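Local atomic coordinates of amidohydrolase (Thermotoga maritima, PDB entry 3OOQ), a protein that probably hydrolyses cyclic amide bonds, perhaps those of allantoin, as amidohydrolases do. Residues F[9-15]-F[50-56]; F[105-109]-F[384-388]; F[316-320]-F[368-372]; F[118-124]-F[150-154]; F[188-192]-F[203-207]. Residues are numbered along the deposited sequence.

Contact 1 (9-15 with 50-56) joins the N-terminal strands to the start of strand 54-64. Contact 2 ties helix 103-108 to the C-terminal strand 383-387 and closes a long loop of chain. Contacts 4, 5 and 3 follow in that order inside this loop. Contacts 1, 2 and 4 reach the same large sheet. Contacts 1, 2 and 3 lie about 17 to 18 Å apart, centre to centre. Contacts 1 and 3 touch where F56 meets P368. Contact 4 lies across the chain's centre, about 40 Å from contact 1 and about 24 Å from contact 5, centre to centre. Contacts 1 and 2 place strands from near both chain ends beside the barrel part, consistent with the small beta domain of amidohydrolases.

Contact 1: F[9-15]-F[50-56]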
# COMPACT_ATOMS: atom_id res chain seq x y z
N PHE F 9 6.31 -24.43 61.22
CA PHE F 9 5.43 -23.28 61.34
C PHE F 9 4.46 -23.53 62.47
O PHE F 9 3.74 -24.53 62.45
CB PHE F 9 4.68 -23.02 60.04
CG PHE F 9 5.57 -22.63 58.88
CD1 PHE F 9 6.01 -21.32 58.74
CD2 PHE F 9 5.95 -23.58 57.93
CE1 PHE F 9 6.85 -20.95 57.67
CE2 PHE F 9 6.76 -23.23 56.85
CZ PHE F 9 7.21 -21.90 56.71
N LYS F 10 4.43 -22.64 63.46
CA LYS F 10 3.63 -22.88 64.66
C LYS F 10 2.43 -21.95 64.83
O LYS F 10 2.55 -20.73 64.71
CB LYS F 10 4.51 -22.84 65.93
CG LYS F 10 5.63 -23.89 65.93
CD LYS F 10 5.53 -24.98 67.01
CE LYS F 10 4.13 -25.21 67.60
NZ LYS F 10 4.04 -26.58 68.21
N ASN F 11 1.27 -22.53 65.13
CA ASN F 11 0.13 -21.79 65.66
C ASN F 11 -0.55 -20.81 64.68
O ASN F 11 -1.23 -19.87 65.09
CB ASN F 11 0.50 -21.11 67.00
CG ASN F 11 -0.71 -20.72 67.83
OD1 ASN F 11 -1.71 -21.44 67.88
ND2 ASN F 11 -0.63 -19.57 68.48
N ALA F 12 -0.36 -21.05 63.38
CA ALA F 12 -1.13 -20.38 62.35
C ALA F 12 -2.56 -20.91 62.36
O ALA F 12 -2.83 -22.00 62.87
CB ALA F 12 -0.51 -20.62 60.97
N THR F 13 -3.49 -20.14 61.78
CA THR F 13 -4.73 -20.73 61.29
C THR F 13 -4.34 -21.33 59.93
O THR F 13 -4.03 -20.59 58.97
CB THR F 13 -5.86 -19.71 61.14
OG1 THR F 13 -6.10 -19.07 62.40
CG2 THR F 13 -7.15 -20.38 60.63
N VAL F 14 -4.32 -22.66 59.88
CA VAL F 14 -3.87 -23.39 58.69
C VAL F 14 -5.08 -23.72 57.82
O VAL F 14 -6.07 -24.28 58.31
CB VAL F 14 -3.09 -24.71 59.06
CG1 VAL F 14 -2.59 -25.44 57.80
CG2 VAL F 14 -1.91 -24.41 59.98
N PHE F 15 -4.97 -23.39 56.54
CA PHE F 15 -5.98 -23.70 55.54
C PHE F 15 -5.45 -24.76 54.57
O PHE F 15 -4.86 -24.41 53.53
CB PHE F 15 -6.38 -22.43 54.77
CG PHE F 15 -7.43 -21.61 55.46
CD1 PHE F 15 -7.12 -20.82 56.57
CD2 PHE F 15 -8.74 -21.59 54.99
CE1 PHE F 15 -8.10 -20.06 57.22
CE2 PHE F 15 -9.72 -20.83 55.63
CZ PHE F 15 -9.39 -20.06 56.75
N LEU F 50 3.73 -18.30 63.92
CA LEU F 50 2.74 -17.64 63.07
C LEU F 50 1.45 -17.37 63.81
O LEU F 50 0.36 -17.31 63.20
CB LEU F 50 2.47 -18.45 61.79
CG LEU F 50 3.62 -18.74 60.82
CD1 LEU F 50 3.13 -19.61 59.67
CD2 LEU F 50 4.27 -17.46 60.31
N THR F 51 1.55 -17.20 65.13
CA THR F 51 0.41 -16.79 65.96
C THR F 51 -0.26 -15.55 65.35
O THR F 51 0.41 -14.54 65.09
CB THR F 51 0.86 -16.46 67.40
OG1 THR F 51 1.48 -17.62 67.97
CG2 THR F 51 -0.34 -16.03 68.27
N GLY F 52 -1.57 -15.62 65.12
CA GLY F 52 -2.29 -14.48 64.55
C GLY F 52 -2.29 -14.42 63.02
O GLY F 52 -3.00 -13.59 62.44
N LYS F 53 -1.52 -15.31 62.38
CA LYS F 53 -1.37 -15.32 60.92
C LYS F 53 -2.14 -16.49 60.29
O LYS F 53 -2.66 -17.35 61.00
CB LYS F 53 0.12 -15.44 60.54
CG LYS F 53 1.07 -14.52 61.30
CD LYS F 53 0.84 -13.06 60.97
CE LYS F 53 1.66 -12.10 61.84
NZ LYS F 53 1.26 -10.71 61.46
N PHE F 54 -2.23 -16.51 58.96
CA PHE F 54 -2.93 -17.54 58.20
C PHE F 54 -1.95 -18.17 57.23
O PHE F 54 -1.20 -17.46 56.57
CB PHE F 54 -4.10 -16.94 57.43
CG PHE F 54 -5.22 -16.43 58.30
CD1 PHE F 54 -4.98 -15.46 59.26
CD2 PHE F 54 -6.50 -16.91 58.14
CE1 PHE F 54 -6.03 -14.99 60.09
CE2 PHE F 54 -7.56 -16.45 58.95
CZ PHE F 54 -7.32 -15.50 59.93
N LEU F 55 -1.94 -19.49 57.16
CA LEU F 55 -1.03 -20.21 56.29
C LEU F 55 -1.82 -20.91 55.20
O LEU F 55 -2.67 -21.77 55.49
CB LEU F 55 -0.19 -21.21 57.08
CG LEU F 55 0.99 -21.87 56.38
CD1 LEU F 55 2.04 -20.85 55.95
CD2 LEU F 55 1.63 -22.91 57.29
N PHE F 56 -1.54 -20.54 53.95
CA PHE F 56 -2.27 -21.06 52.80
C PHE F 56 -1.31 -21.78 51.88
O PHE F 56 -0.11 -21.53 51.95
CB PHE F 56 -2.96 -19.91 52.06
CG PHE F 56 -4.31 -19.55 52.63
CD1 PHE F 56 -4.41 -18.89 53.85
CD2 PHE F 56 -5.48 -19.90 51.96
CE1 PHE F 56 -5.65 -18.57 54.38
CE2 PHE F 56 -6.73 -19.57 52.48
CZ PHE F 56 -6.81 -18.91 53.70
O HOH W 1 -2.97 -18.13 65.33
O HOH W 2 -4.28 -17.20 63.02
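F15 lays its ring over the ring of F56. The two form an offset stack, with centroids 4.4 Å apart and planes at 14°. F15 CB also sits over the face of the F56 ring, 3.7 Å from its centroid, as a CH-pi contact. T13 CB makes a similar contact over the F54 ring. Strands 12-14 and 54-56 pair in parallel. Three hydrogen bonds hold them: T13 N to K53 O, L55 N to T13 O and F15 N to L55 O, each 3.0 Å. T13 and F54 share one face of the sheet. V14 and L55 share the other, where A12 CB also meets L55 CB at 3.9 Å.

The chain turns a corner at N11. It passes there from the four-strand sheet of strand 7-10 to the large mixed sheet, where 12-14 lies beside 54-64. Before the corner, L50 N donates to K10 O (2.8 Å) and F9 CD1 packs on L50 CD1 (3.5 Å). The type II turn L50-K53 has G52 at phi/psi 87/-7, a region that suits glycine. N11 ND2 donates to T51 OG1 (2.9 Å), which also bonds D49. Backbone bonds set the register, side chains add apolar and ring packing, and no ion pair links these segments.

Contact 2: F[105-109]-F[384-388]; sequences ERALA and EVFRR
Build 105-108 as helical residues of the short helix 103-108, with A109 N bonded to E105 O at 3.0 Å. Build 384-387 as a strand interrupted by a bulge at V385-F386. The closest CA pair is L108 with F386, 6.9 Å apart. No hydrogen bond joins the two segments. On the helix, R106 points away and forms a salt bridge with E71.

E384 opens the strand. Its carboxylate reaches along the strand to R387 in a salt bridge, E384 OE2 to R387 NE at 2.7 Å. V385 has phi/psi -121/-7. V385 and F386 both face V378 in a classic beta bulge. V385 (chi1 m) brings CG2 to 4.1 Å from L108 CD2, with L108 at chi1 m, chi2 t. F386 (chi1 t, chi2 92°) is the main contact residue, and its CA-to-CB bond points toward the helix. F386 CB lies 4.3 Å from L108 CB, and F386 CZ lies 3.8 Å from A109 CB. A109 CA sits over one ring face. E105 (chi1 t, chi2 p) places OE2 at the ring edge, 3.8 Å from F386 CD1. R387 points away from the helix.

This is helix-on-sheet packing at the surface. Strand 383-387 pairs antiparallel with strand 375-380, whose I380 also touches L108.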
# COMPACT_ATOMS: atom_id res chain seq x y z
N GLU F 105 7.17 -10.68 40.95
CA GLU F 105 7.27 -10.34 42.36
C GLU F 105 5.91 -9.84 42.86
O GLU F 105 5.54 -10.02 44.02
CB GLU F 105 8.37 -9.28 42.59
CG GLU F 105 8.83 -9.14 44.02
CD GLU F 105 9.87 -10.19 44.44
OE1 GLU F 105 10.13 -11.16 43.68
OE2 GLU F 105 10.42 -10.04 45.56
N ARG F 106 5.15 -9.23 41.95
CA ARG F 106 3.82 -8.74 42.28
C ARG F 106 2.83 -9.90 42.45
O ARG F 106 1.96 -9.84 43.31
CB ARG F 106 3.33 -7.75 41.21
CG ARG F 106 4.08 -6.42 41.22
CD ARG F 106 3.66 -5.53 40.05
NE ARG F 106 4.33 -4.23 40.10
CZ ARG F 106 5.03 -3.67 39.10
NH1 ARG F 106 5.15 -4.26 37.92
NH2 ARG F 106 5.58 -2.49 39.30
N ALA F 107 3.00 -10.96 41.66
CA ALA F 107 2.14 -12.17 41.79
C ALA F 107 2.39 -12.92 43.12
O ALA F 107 1.44 -13.38 43.77
CB ALA F 107 2.34 -13.09 40.62
N LEU F 108 3.66 -13.02 43.51
CA LEU F 108 4.05 -13.54 44.82
C LEU F 108 3.44 -12.70 45.95
O LEU F 108 2.90 -13.25 46.91
CB LEU F 108 5.58 -13.62 44.93
CG LEU F 108 6.29 -14.66 44.03
CD1 LEU F 108 7.81 -14.41 43.99
CD2 LEU F 108 6.00 -16.10 44.47
N ALA F 109 3.49 -11.37 45.83
CA ALA F 109 2.84 -10.48 46.78
C ALA F 109 1.30 -10.65 46.82
O ALA F 109 0.64 -10.12 47.72
CB ALA F 109 3.24 -8.98 46.50
N GLU F 384 12.15 -19.62 51.19
CA GLU F 384 11.56 -18.28 51.18
C GLU F 384 11.96 -17.55 49.89
O GLU F 384 13.15 -17.48 49.56
CB GLU F 384 11.99 -17.48 52.41
CG GLU F 384 11.18 -16.21 52.63
CD GLU F 384 11.68 -15.37 53.79
OE1 GLU F 384 12.33 -15.91 54.71
OE2 GLU F 384 11.41 -14.16 53.79
N VAL F 385 10.97 -17.08 49.14
CA VAL F 385 11.19 -16.34 47.88
C VAL F 385 10.59 -14.93 47.94
O VAL F 385 10.76 -14.13 47.01
CB VAL F 385 10.66 -17.10 46.62
CG1 VAL F 385 11.50 -18.35 46.34
CG2 VAL F 385 9.17 -17.47 46.77
N PHE F 386 9.86 -14.65 49.01
CA PHE F 386 9.29 -13.32 49.23
C PHE F 386 9.12 -13.02 50.73
O PHE F 386 8.77 -13.91 51.51
CB PHE F 386 7.96 -13.19 48.49
CG PHE F 386 7.26 -11.87 48.69
CD1 PHE F 386 7.48 -10.81 47.81
CD2 PHE F 386 6.39 -11.69 49.76
CE1 PHE F 386 6.83 -9.57 47.98
CE2 PHE F 386 5.74 -10.46 49.95
CZ PHE F 386 5.96 -9.40 49.06
N ARG F 387 9.40 -11.77 51.10
CA ARG F 387 9.13 -11.24 52.44
C ARG F 387 8.72 -9.78 52.33
O ARG F 387 9.42 -8.98 51.73
CB ARG F 387 10.35 -11.34 53.36
CG ARG F 387 10.05 -10.93 54.83
CD ARG F 387 11.23 -11.14 55.78
NE ARG F 387 11.51 -12.56 55.98
CZ ARG F 387 12.32 -13.05 56.91
NH1 ARG F 387 12.95 -12.25 57.77
NH2 ARG F 387 12.51 -14.36 57.00
N ARG F 388 7.58 -9.45 52.92
CA ARG F 388 7.15 -8.07 53.08
C ARG F 388 8.08 -7.32 54.06
O ARG F 388 8.13 -7.63 55.24
CB ARG F 388 5.70 -8.07 53.59
CG ARG F 388 5.12 -6.73 53.93
CD ARG F 388 3.71 -6.87 54.46
NE ARG F 388 3.13 -5.56 54.73
CZ ARG F 388 2.40 -4.87 53.86
NH1 ARG F 388 2.12 -5.36 52.65
NH2 ARG F 388 1.94 -3.67 54.20

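Contact 3: F[316-320]-F[368-372]; sequences TVQAA and PFDMK
Build 316-320 as one helical turn and a little more, with A320 N bonded to T316 O at 2.9 Å. Segment 368-372 is an irregular loop, with phi/psi -62/-22 at P368, -92/5 at F369, -97/121 at D370 and -68/-10 at M371. The closest CA pair is A320 with F369, 5.0 Å apart. No hydrogen bond crosses between the segments.

T316 (chi1 p) points toward the loop. T316 CB lies 3.5 Å from P368 O, and T316 CG2 is 4.0 Å from P368 CB. T316 OG1 is bonded to R324 of the second subunit, which also bonds P368 O and D370 O. V317 has its CA-to-CB bond pointing away, yet V317 CG2 comes within 3.9 Å of SE of M371, a selenomethionine (chi1 m, chi2 m, chi3 102°). This is buried helix-on-loop packing at a subunit interface, with helix 315-321 against the loop between strands 361-364 and 375-380. In that loop D370 OD1 accepts from K372 N at 2.9 Å, which makes an Asx turn.

A319 CB lies 3.8 Å from F369 CE1. A320 CB lies 3.7 Å from F369 CB and 3.9 Å from M371 CE. The F369 ring (chi1 m, chi2 -13°) carries A320 CA over one face, and L332 and L333 of helix 329-334 also touch this side chain.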
# COMPACT_ATOMS: atom_id res chain seq x y z
N THR F 316 -6.77 -12.99 44.23
CA THR F 316 -7.66 -13.06 45.40
C THR F 316 -8.77 -12.03 45.35
O THR F 316 -9.83 -12.22 45.96
CB THR F 316 -6.92 -12.93 46.76
OG1 THR F 316 -6.26 -11.66 46.85
CG2 THR F 316 -5.90 -14.06 46.91
N VAL F 317 -8.51 -10.93 44.65
CA VAL F 317 -9.49 -9.87 44.49
C VAL F 317 -10.62 -10.35 43.59
O VAL F 317 -11.81 -10.16 43.91
CB VAL F 317 -8.87 -8.55 43.91
CG1 VAL F 317 -9.92 -7.46 43.81
CG2 VAL F 317 -7.71 -8.06 44.77
N GLN F 318 -10.26 -10.99 42.47
CA GLN F 318 -11.25 -11.57 41.57
C GLN F 318 -12.06 -12.68 42.26
O GLN F 318 -13.29 -12.68 42.19
CB GLN F 318 -10.59 -12.13 40.31
CG GLN F 318 -11.64 -12.75 39.38
CD GLN F 318 -11.09 -13.25 38.07
OE1 GLN F 318 -11.70 -13.03 37.03
NE2 GLN F 318 -9.96 -13.97 38.11
N ALA F 319 -11.38 -13.60 42.93
CA ALA F 319 -12.08 -14.69 43.63
C ALA F 319 -13.05 -14.13 44.67
O ALA F 319 -14.24 -14.41 44.61
CB ALA F 319 -11.11 -15.66 44.26
N ALA F 320 -12.54 -13.30 45.58
CA ALA F 320 -13.37 -12.68 46.63
C ALA F 320 -14.63 -12.02 46.08
O ALA F 320 -15.71 -12.22 46.61
CB ALA F 320 -12.56 -11.69 47.43
N PRO F 368 -7.21 -14.19 52.94
CA PRO F 368 -6.87 -13.63 51.60
C PRO F 368 -8.02 -12.92 50.89
O PRO F 368 -7.78 -12.09 50.02
CB PRO F 368 -6.45 -14.87 50.80
CG PRO F 368 -5.94 -15.82 51.84
CD PRO F 368 -6.89 -15.62 53.01
N PHE F 369 -9.25 -13.24 51.26
CA PHE F 369 -10.42 -12.58 50.65
C PHE F 369 -10.82 -11.36 51.45
O PHE F 369 -11.85 -10.75 51.18
CB PHE F 369 -11.62 -13.54 50.53
CG PHE F 369 -11.38 -14.74 49.62
CD1 PHE F 369 -10.28 -14.79 48.77
CD2 PHE F 369 -12.30 -15.81 49.61
CE1 PHE F 369 -10.07 -15.91 47.93
CE2 PHE F 369 -12.09 -16.92 48.79
CZ PHE F 369 -10.98 -16.96 47.93
N ASP F 370 -10.04 -11.04 52.48
CA ASP F 370 -10.26 -9.82 53.24
C ASP F 370 -9.30 -8.83 52.64
O ASP F 370 -8.08 -9.05 52.63
CB ASP F 370 -10.00 -10.02 54.74
CG ASP F 370 -10.34 -8.78 55.58
OD1 ASP F 370 -10.23 -7.63 55.11
OD2 ASP F 370 -10.71 -8.96 56.76
N MSE F 371 -9.85 -7.73 52.13
CA MSE F 371 -9.03 -6.77 51.40
C MSE F 371 -8.01 -6.04 52.30
O MSE F 371 -7.11 -5.37 51.80
CB MSE F 371 -9.89 -5.79 50.60
CG MSE F 371 -10.69 -6.46 49.46
SE MSE F 371 -9.55 -7.41 48.14
CE MSE F 371 -9.83 -9.26 48.72
N LYS F 372 -8.14 -6.21 53.61
CA LYS F 372 -7.14 -5.65 54.51
C LYS F 372 -5.90 -6.53 54.61
O LYS F 372 -4.84 -6.07 55.03
CB LYS F 372 -7.73 -5.39 55.89
CG LYS F 372 -8.74 -4.27 55.88
CD LYS F 372 -9.25 -3.98 57.27
CE LYS F 372 -10.12 -2.75 57.25
NZ LYS F 372 -11.14 -2.81 58.31

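Contact 4: F[118-124]-F[150-154]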
# COMPACT_ATOMS: atom_id res chain seq x y z
N VAL F 118 1.20 -20.10 28.81
CA VAL F 118 0.61 -20.63 27.59
C VAL F 118 0.59 -19.50 26.52
O VAL F 118 0.48 -18.32 26.87
CB VAL F 118 -0.79 -21.21 27.93
CG1 VAL F 118 -1.78 -20.11 28.38
CG2 VAL F 118 -1.38 -22.03 26.82
N PRO F 119 0.71 -19.86 25.22
CA PRO F 119 0.43 -18.85 24.21
C PRO F 119 -1.02 -18.33 24.31
O PRO F 119 -1.89 -18.96 24.95
CB PRO F 119 0.63 -19.60 22.88
CG PRO F 119 1.47 -20.78 23.20
CD PRO F 119 1.10 -21.16 24.63
N GLY F 120 -1.27 -17.18 23.69
CA GLY F 120 -2.60 -16.58 23.64
C GLY F 120 -3.52 -17.24 22.60
O GLY F 120 -3.35 -18.41 22.23
N SER F 121 -4.49 -16.47 22.13
CA SER F 121 -5.59 -17.04 21.36
C SER F 121 -5.65 -16.50 19.92
O SER F 121 -6.70 -16.53 19.27
CB SER F 121 -6.89 -16.73 22.08
OG SER F 121 -7.08 -15.33 22.19
N ALA F 122 -4.52 -16.01 19.43
CA ALA F 122 -4.44 -15.55 18.04
C ALA F 122 -4.58 -16.70 17.06
O ALA F 122 -5.22 -16.53 16.01
CB ALA F 122 -3.12 -14.81 17.81
N ASN F 123 -3.97 -17.84 17.37
CA ASN F 123 -3.89 -18.94 16.41
C ASN F 123 -4.85 -20.08 16.67
O ASN F 123 -5.01 -20.48 17.83
CB ASN F 123 -2.49 -19.54 16.39
CG ASN F 123 -1.44 -18.56 15.93
OD1 ASN F 123 -1.76 -17.48 15.44
ND2 ASN F 123 -0.17 -18.93 16.07
N PRO F 124 -5.47 -20.62 15.60
CA PRO F 124 -6.22 -21.88 15.73
C PRO F 124 -5.41 -22.91 16.53
O PRO F 124 -5.96 -23.52 17.45
CB PRO F 124 -6.45 -22.30 14.28
CG PRO F 124 -6.66 -20.96 13.55
CD PRO F 124 -5.66 -20.01 14.26
N LEU F 150 -1.39 -28.35 24.70
CA LEU F 150 -1.30 -27.70 23.40
C LEU F 150 -2.47 -26.73 23.29
O LEU F 150 -3.63 -27.14 23.26
CB LEU F 150 -1.32 -28.72 22.26
CG LEU F 150 -1.23 -28.13 20.83
CD1 LEU F 150 0.01 -27.25 20.70
CD2 LEU F 150 -1.20 -29.24 19.77
N LYS F 151 -2.15 -25.44 23.24
CA LYS F 151 -3.14 -24.34 23.17
C LYS F 151 -3.77 -24.25 21.79
O LYS F 151 -3.06 -24.28 20.79
CB LYS F 151 -2.45 -23.01 23.51
CG LYS F 151 -3.32 -21.75 23.48
CD LYS F 151 -4.57 -21.87 24.40
CE LYS F 151 -5.40 -20.59 24.44
NZ LYS F 151 -4.62 -19.48 25.07
N MSE F 152 -5.10 -24.12 21.76
CA MSE F 152 -5.85 -23.94 20.52
C MSE F 152 -6.90 -22.88 20.79
O MSE F 152 -7.19 -22.60 21.94
CB MSE F 152 -6.52 -25.25 20.08
CG MSE F 152 -5.52 -26.34 19.81
SE MSE F 152 -6.32 -28.07 19.42
CE MSE F 152 -4.97 -29.20 20.26
N ALA F 153 -7.44 -22.29 19.73
CA ALA F 153 -8.39 -21.17 19.87
C ALA F 153 -9.48 -21.19 18.83
O ALA F 153 -9.22 -21.46 17.67
CB ALA F 153 -7.66 -19.83 19.84
N PHE F 154 -10.69 -20.84 19.29
CA PHE F 154 -11.92 -20.80 18.51
C PHE F 154 -12.52 -19.43 18.70
O PHE F 154 -12.04 -18.66 19.53
CB PHE F 154 -12.91 -21.86 19.05
CG PHE F 154 -12.45 -23.26 18.84
CD1 PHE F 154 -11.52 -23.85 19.71
CD2 PHE F 154 -12.84 -23.96 17.72
CE1 PHE F 154 -11.05 -25.14 19.48
CE2 PHE F 154 -12.37 -25.25 17.48
CZ PHE F 154 -11.48 -25.84 18.37
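K151, A153 and P124 have the most area buried here. K151 stands on strand 143-153 and points its side chain toward the loop 118-124. Its chain runs beside V118, with K151 CB 3.6 Å from V118 CG2. K151 NZ donates to P119 O at 2.8 Å and makes a weak, longer bond to G120 O at 3.3 Å. H63 NE2 is a further partner of the amine. The loop therefore presents carbonyl oxygens to a buried lysine, and these bonds satisfy its polar end. H63 and H65 form the HxH motif of amidohydrolases at the end of strand 54-64, so this place is consistent with the family's active-site region.

A153 points its small side chain into the curve of the loop. A153 CB lies 3.4 Å from N123 O and 3.5 Å from S121 O. P124 closes the far end. P124 CA lies 4.7 Å from A153 CA, the nearest such pair between the two segments. A153 N donates to P124 O at 3.0 Å, and P124 CA makes a CA-H...O contact with A153 O at 3.6 Å. A second such contact joins M152 CA to P124 O at 3.1 Å. This pairing leads into strand 125-133.

The loop follows strand 112-117, and V118 O is hydrogen-bonded to H65 ND1. H226 of strand 223-227 touches both S121 and K151. Helix 172-198 packs on P124 through V178 and I179, while F154 packs on helix 230-243.

Contact 5: F[188-192]-F[203-207]; sequences NYMKK and FTETD
This contact folds a helix-loop-helix connection back on itself. Residues 188-192 are regular helix within helix 172-198, with K192 N bonded to N188 O at 2.9 Å. Residues 203-207 are an irregular loop leading to helix 208-217, with D207 as its N-cap. Loop phi/psi values are F203 -70/126, T204 -119/20, E205 -128/36, T206 -62/132 and D207 -136/119. The closest CA pairs are Y189 with E205 at 8.5 Å and K192 with F203 at 8.2 Å, so side chains bridge the gap.

Aromatic and apolar contacts come first. Y189 (chi1 t, chi2 -105°) and F203 (chi1 t, chi2 59°) form an offset edge-to-face pair. The edge of F203 meets the face of Y189, with centroids 5.5 Å apart and planes at 80°. Y189 CE2 lies 3.7 Å from F203 CE2, and K192 CB lies 4.1 Å from F203 CE1.

Charges play a minor part. K192 NZ stays 4.4 Å from E205 OE2, beyond a salt bridge.

Polar contacts centre on the tyrosine hydroxyl, which also bonds E211 on helix 208-217. Between subunits, N188 ND2 bonds T206 O of the fourth subunit. The one hydrogen bond between the segments runs from D207 N to Y189 OH, 3.0 Å long with an N-H...O angle of 163°.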
# COMPACT_ATOMS: atom_id res chain seq x y z
N ASN F 188 -1.67 -39.02 9.52
CA ASN F 188 -0.84 -39.53 8.41
C ASN F 188 0.60 -39.78 8.86
O ASN F 188 1.19 -40.79 8.53
CB ASN F 188 -0.81 -38.57 7.22
CG ASN F 188 -2.14 -38.45 6.53
OD1 ASN F 188 -2.99 -39.34 6.62
ND2 ASN F 188 -2.34 -37.35 5.82
N TYR F 189 1.13 -38.83 9.62
CA TYR F 189 2.49 -38.85 10.15
C TYR F 189 2.75 -40.07 11.04
O TYR F 189 3.79 -40.72 10.92
CB TYR F 189 2.67 -37.58 10.96
CG TYR F 189 4.00 -37.38 11.64
CD1 TYR F 189 4.13 -37.56 13.02
CD2 TYR F 189 5.12 -36.94 10.92
CE1 TYR F 189 5.36 -37.33 13.68
CE2 TYR F 189 6.34 -36.70 11.55
CZ TYR F 189 6.46 -36.89 12.92
OH TYR F 189 7.68 -36.63 13.52
N MSE F 190 1.81 -40.35 11.92
CA MSE F 190 1.87 -41.54 12.75
C MSE F 190 1.85 -42.82 11.92
O MSE F 190 2.63 -43.74 12.19
CB MSE F 190 0.73 -41.53 13.78
CG MSE F 190 0.89 -40.39 14.80
SE MSE F 190 -0.63 -40.20 16.01
CE MSE F 190 -0.35 -41.82 17.11
N LYS F 191 0.99 -42.88 10.91
CA LYS F 191 0.91 -44.06 10.06
C LYS F 191 2.20 -44.25 9.27
O LYS F 191 2.64 -45.38 9.07
CB LYS F 191 -0.30 -44.00 9.12
CG LYS F 191 -1.62 -43.97 9.87
CD LYS F 191 -2.80 -43.72 8.96
CE LYS F 191 -4.05 -43.58 9.79
NZ LYS F 191 -5.20 -43.19 8.93
N LYS F 192 2.82 -43.15 8.84
CA LYS F 192 4.13 -43.23 8.19
C LYS F 192 5.19 -43.81 9.12
O LYS F 192 6.00 -44.63 8.71
CB LYS F 192 4.58 -41.88 7.64
CG LYS F 192 3.82 -41.43 6.40
CD LYS F 192 4.27 -40.04 5.98
CE LYS F 192 3.33 -39.42 4.96
NZ LYS F 192 3.49 -37.91 4.97
N PHE F 203 13.00 -43.83 10.54
CA PHE F 203 12.13 -42.72 10.13
C PHE F 203 12.96 -41.47 9.85
O PHE F 203 13.75 -41.05 10.69
CB PHE F 203 11.08 -42.43 11.21
CG PHE F 203 10.00 -41.48 10.77
CD1 PHE F 203 9.19 -41.77 9.66
CD2 PHE F 203 9.78 -40.28 11.46
CE1 PHE F 203 8.18 -40.88 9.26
CE2 PHE F 203 8.77 -39.40 11.06
CZ PHE F 203 7.97 -39.69 9.96
N THR F 204 12.81 -40.90 8.65
CA THR F 204 13.63 -39.77 8.25
C THR F 204 12.81 -38.50 7.95
O THR F 204 13.29 -37.59 7.27
CB THR F 204 14.54 -40.10 7.01
OG1 THR F 204 13.73 -40.27 5.84
CG2 THR F 204 15.37 -41.35 7.25
N GLU F 205 11.58 -38.46 8.47
CA GLU F 205 10.64 -37.35 8.20
C GLU F 205 10.08 -36.75 9.50
O GLU F 205 8.93 -36.33 9.57
CB GLU F 205 9.51 -37.81 7.27
CG GLU F 205 9.92 -38.11 5.82
CD GLU F 205 8.74 -38.64 4.97
OE1 GLU F 205 8.65 -39.87 4.77
OE2 GLU F 205 7.90 -37.84 4.49
N THR F 206 10.92 -36.69 10.53
CA THR F 206 10.55 -36.13 11.82
C THR F 206 10.18 -34.65 11.64
O THR F 206 10.90 -33.90 10.97
CB THR F 206 11.69 -36.32 12.83
OG1 THR F 206 11.99 -37.72 12.92
CG2 THR F 206 11.30 -35.80 14.21
N ASP F 207 9.06 -34.26 12.22
CA ASP F 207 8.52 -32.93 12.05
C ASP F 207 8.06 -32.44 13.40
O ASP F 207 7.16 -33.00 14.01
CB ASP F 207 7.37 -32.92 11.04
CG ASP F 207 6.77 -31.52 10.82
OD1 ASP F 207 6.70 -30.72 11.76
OD2 ASP F 207 6.34 -31.23 9.70